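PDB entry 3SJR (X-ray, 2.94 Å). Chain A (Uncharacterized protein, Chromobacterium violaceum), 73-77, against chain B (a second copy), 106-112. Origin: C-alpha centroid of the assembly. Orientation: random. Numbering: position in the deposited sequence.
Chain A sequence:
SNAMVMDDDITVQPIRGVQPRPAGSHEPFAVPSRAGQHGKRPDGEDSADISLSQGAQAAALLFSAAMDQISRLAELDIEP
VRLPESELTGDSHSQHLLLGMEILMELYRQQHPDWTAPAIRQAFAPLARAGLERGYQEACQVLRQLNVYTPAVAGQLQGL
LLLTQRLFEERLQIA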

ATOM      1  N   LEU A  73       4.807  11.601  -5.929  1.00 78.75           N
ATOM      2  CA  LEU A  73       4.632  12.486  -7.062  1.00 78.26           C
ATOM      3  C   LEU A  73       3.467  13.455  -6.874  1.00 80.27           C
ATOM      4  O   LEU A  73       3.458  14.571  -7.422  1.00 80.61           O
ATOM      5  CB  LEU A  73       4.446  11.651  -8.317  1.00 75.67           C
ATOM      6  CG  LEU A  73       5.671  10.853  -8.770  1.00 75.46           C
ATOM      7  CD1 LEU A  73       5.309   9.892  -9.891  1.00 73.55           C
ATOM      8  CD2 LEU A  73       6.790  11.776  -9.213  1.00 76.76           C
ATOM      9  N   ALA A  74       2.495  13.026  -6.078  1.00 82.41           N
ATOM     10  CA  ALA A  74       1.329  13.822  -5.784  1.00 85.33           C
ATOM     11  C   ALA A  74       1.568  14.716  -4.577  1.00 89.91           C
ATOM     12  O   ALA A  74       0.678  15.450  -4.160  1.00 92.86           O
ATOM     13  CB  ALA A  74       0.161  12.920  -5.546  1.00 86.09           C
ATOM     14  N   GLU A  75       2.776  14.661  -4.023  1.00 92.01           N
ATOM     15  CA  GLU A  75       3.139  15.458  -2.853  1.00 97.97           C
ATOM     16  C   GLU A  75       2.179  15.194  -1.691  1.00103.16           C
ATOM     17  O   GLU A  75       1.987  16.027  -0.797  1.00107.93           O
ATOM     18  CB  GLU A  75       3.199  16.939  -3.209  1.00 98.85           C
ATOM     19  CG  GLU A  75       4.050  17.219  -4.423  1.00 95.97           C
ATOM     20  CD  GLU A  75       4.503  18.654  -4.488  1.00 99.31           C
ATOM     21  OE1 GLU A  75       4.013  19.391  -5.368  1.00 98.60           O
ATOM     22  OE2 GLU A  75       5.343  19.050  -3.650  1.00103.88           O
ATOM     23  N   LEU A  76       1.577  14.008  -1.727  1.00103.38           N
ATOM     24  CA  LEU A  76       0.771  13.511  -0.623  1.00109.01           C
ATOM     25  C   LEU A  76       1.689  13.036   0.483  1.00113.11           C
ATOM     26  O   LEU A  76       1.285  12.981   1.650  1.00118.89           O
ATOM     27  CB  LEU A  76      -0.134  12.369  -1.074  1.00106.57           C
ATOM     28  CG  LEU A  76      -1.375  12.792  -1.856  1.00106.61           C
ATOM     29  CD1 LEU A  76      -2.033  11.573  -2.469  1.00105.56           C
ATOM     30  CD2 LEU A  76      -2.365  13.579  -0.992  1.00112.56           C
ATOM     31  N   ASP A  77       2.915  12.683   0.092  1.00111.54           N
ATOM     32  CA  ASP A  77       4.022  12.386   1.008  1.00115.80           C
ATOM     33  C   ASP A  77       3.930  13.195   2.341  1.00123.72           C
ATOM     34  O   ASP A  77       4.466  14.308   2.473  1.00126.51           O
ATOM     35  CB  ASP A  77       5.348  12.631   0.266  1.00113.37           C
ATOM     36  CG  ASP A  77       6.371  11.552   0.523  1.00114.03           C
ATOM     37  OD1 ASP A  77       6.804  10.905  -0.458  1.00109.70           O
ATOM     38  OD2 ASP A  77       6.740  11.349   1.705  1.00119.86           O
TER
ATOM     39  N   GLU B 106      -8.229  10.759  -4.166  1.00 85.30           N
ATOM     40  CA  GLU B 106      -9.225  11.290  -3.246  1.00 88.83           C
ATOM     41  C   GLU B 106      -8.559  12.212  -2.245  1.00 88.43           C
ATOM     42  O   GLU B 106      -9.085  13.273  -1.912  1.00 90.57           O
ATOM     43  CB  GLU B 106      -9.968  10.157  -2.531  1.00 90.86           C
ATOM     44  CG  GLU B 106     -10.957  10.613  -1.460  1.00 95.15           C
ATOM     45  CD  GLU B 106     -11.858  11.766  -1.904  1.00 98.73           C
ATOM     46  OE1 GLU B 106     -12.355  11.752  -3.054  1.00 99.75           O
ATOM     47  OE2 GLU B 106     -12.075  12.686  -1.084  1.00101.00           O
ATOM     48  N   LEU B 107      -7.382  11.814  -1.794  1.00 86.39           N
ATOM     49  CA  LEU B 107      -6.646  12.616  -0.850  1.00 86.97           C
ATOM     50  C   LEU B 107      -6.111  13.885  -1.519  1.00 86.29           C
ATOM     51  O   LEU B 107      -6.234  14.977  -0.969  1.00 87.65           O
ATOM     52  CB  LEU B 107      -5.506  11.786  -0.270  1.00 85.68           C
ATOM     53  CG  LEU B 107      -5.386  11.745   1.245  1.00 87.60           C
ATOM     54  CD1 LEU B 107      -6.403  10.762   1.790  1.00 90.73           C
ATOM     55  CD2 LEU B 107      -3.986  11.349   1.652  1.00 85.79           C
ATOM     56  N   TYR B 108      -5.527  13.712  -2.704  1.00 84.91           N
ATOM     57  CA  TYR B 108      -4.997  14.795  -3.538  1.00 84.94           C
ATOM     58  C   TYR B 108      -6.069  15.851  -3.827  1.00 87.97           C
ATOM     59  O   TYR B 108      -5.792  17.067  -3.832  1.00 87.96           O
ATOM     60  CB  TYR B 108      -4.473  14.183  -4.835  1.00 83.28           C
ATOM     61  CG  TYR B 108      -3.862  15.133  -5.842  1.00 82.78           C
ATOM     62  CD1 TYR B 108      -2.632  15.747  -5.610  1.00 81.85           C
ATOM     63  CD2 TYR B 108      -4.488  15.374  -7.061  1.00 83.99           C
ATOM     64  CE1 TYR B 108      -2.056  16.604  -6.557  1.00 81.37           C
ATOM     65  CE2 TYR B 108      -3.922  16.231  -8.016  1.00 83.68           C
ATOM     66  CZ  TYR B 108      -2.705  16.841  -7.759  1.00 82.14           C
ATOM     67  OH  TYR B 108      -2.152  17.691  -8.700  1.00 82.08           O
ATOM     68  N   ARG B 109      -7.293  15.368  -4.066  1.00 90.99           N
ATOM     69  CA  ARG B 109      -8.470  16.216  -4.162  1.00 95.12           C
ATOM     70  C   ARG B 109      -8.487  17.133  -2.962  1.00 97.06           C
ATOM     71  O   ARG B 109      -8.442  18.343  -3.112  1.00 97.69           O
ATOM     72  CB  ARG B 109      -9.748  15.366  -4.195  1.00 98.07           C
ATOM     73  CG  ARG B 109     -11.070  16.148  -4.170  1.00102.59           C
ATOM     74  CD  ARG B 109     -11.300  16.837  -5.505  1.00104.42           C
ATOM     75  NE  ARG B 109     -12.436  17.761  -5.533  1.00109.12           N
ATOM     76  CZ  ARG B 109     -12.462  18.956  -4.947  1.00109.71           C
ATOM     77  NH1 ARG B 109     -11.427  19.390  -4.235  1.00106.56           N
ATOM     78  NH2 ARG B 109     -13.540  19.716  -5.060  1.00114.10           N
ATOM     79  N   GLN B 110      -8.501  16.538  -1.771  1.00 98.97           N
ATOM     80  CA  GLN B 110      -8.643  17.288  -0.525  1.00102.56           C
ATOM     81  C   GLN B 110      -7.507  18.272  -0.312  1.00101.65           C
ATOM     82  O   GLN B 110      -7.675  19.259   0.383  1.00104.18           O
ATOM     83  CB  GLN B 110      -8.783  16.351   0.687  1.00104.05           C
ATOM     84  CG  GLN B 110      -9.888  15.297   0.564  1.00107.13           C
ATOM     85  CD  GLN B 110     -11.247  15.868   0.144  1.00113.22           C
ATOM     86  OE1 GLN B 110     -11.808  15.476  -0.886  1.00114.48           O
ATOM     87  NE2 GLN B 110     -11.780  16.796   0.940  1.00117.50           N
ATOM     88  N   GLN B 111      -6.363  18.017  -0.929  1.00 99.65           N
ATOM     89  CA  GLN B 111      -5.232  18.934  -0.835  1.00 99.96           C
ATOM     90  C   GLN B 111      -5.380  20.140  -1.751  1.00100.71           C
ATOM     91  O   GLN B 111      -4.573  21.064  -1.717  1.00100.56           O
ATOM     92  CB  GLN B 111      -3.929  18.203  -1.137  1.00 97.66           C
ATOM     93  CG  GLN B 111      -3.573  17.195  -0.068  1.00 99.21           C
ATOM     94  CD  GLN B 111      -2.109  17.225   0.293  1.00100.04           C
ATOM     95  OE1 GLN B 111      -1.298  17.896  -0.363  1.00 99.40           O
ATOM     96  NE2 GLN B 111      -1.754  16.491   1.348  1.00101.27           N
ATOM     97  N   HIS B 112      -6.400  20.111  -2.594  1.00102.52           N
ATOM     98  CA  HIS B 112      -6.717  21.241  -3.431  1.00104.36           C
ATOM     99  C   HIS B 112      -8.217  21.382  -3.432  1.00108.45           C
ATOM    100  O   HIS B 112      -8.871  20.980  -4.394  1.00109.48           O
ATOM    101  CB  HIS B 112      -6.211  21.017  -4.848  1.00102.94           C
ATOM    102  CG  HIS B 112      -4.785  20.583  -4.912  1.00100.70           C
ATOM    103  ND1 HIS B 112      -3.746  21.388  -4.501  1.00100.78           N
ATOM    104  CD2 HIS B 112      -4.224  19.423  -5.325  1.00 99.35           C
ATOM    105  CE1 HIS B 112      -2.604  20.745  -4.666  1.00 99.90           C
ATOM    106  NE2 HIS B 112      -2.866  19.550  -5.164  1.00 98.71           N
TER

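No hydrogen bond crosses this contact; what joins the two stretches is the packing of the loop that follows a helix in chain A against the end of a helix in chain B. The chain A helix closes in a Schellman motif, with Glu75(A) at positive phi (56°), and the chain that follows presents Leu76(A), which has the largest area covered by the other stretch (92 Å²). Its CA-to-CB bond runs sideways, yet the chi1 m, chi2 t rotamer, one of the two common leucine conformations, brings the end of the side chain nearer to chain B. There Leu76(A) CD2 lies 3.7 Å from Leu107(B) CB, 3.6 Å from Tyr108(B) N and 3.8 Å from Gln111(B) NE2, so one methyl meets residues a helical turn apart, while Leu76(A) CD1 sits 4.3 Å from Tyr108(B) CB.

Tyr108(B) adopts chi1 t, which lays its ring alongside Ala74(A). Ala74(A) O approaches the ring edge, near its plane, 3.6 Å from Tyr108(B) CD1, and Ala74(A) CB is 4.0 Å from the same carbon: the carbonyl meets the ring edge, while the methyl sits well out of the ring plane.

The CA-to-CB bond of Gln111(B) (chi1 m) points toward chain A, and the exposed side chain rests against Leu76(A). That of Leu107(B) does too, so CB itself makes the contact, whatever chi1 (-129°, between wells).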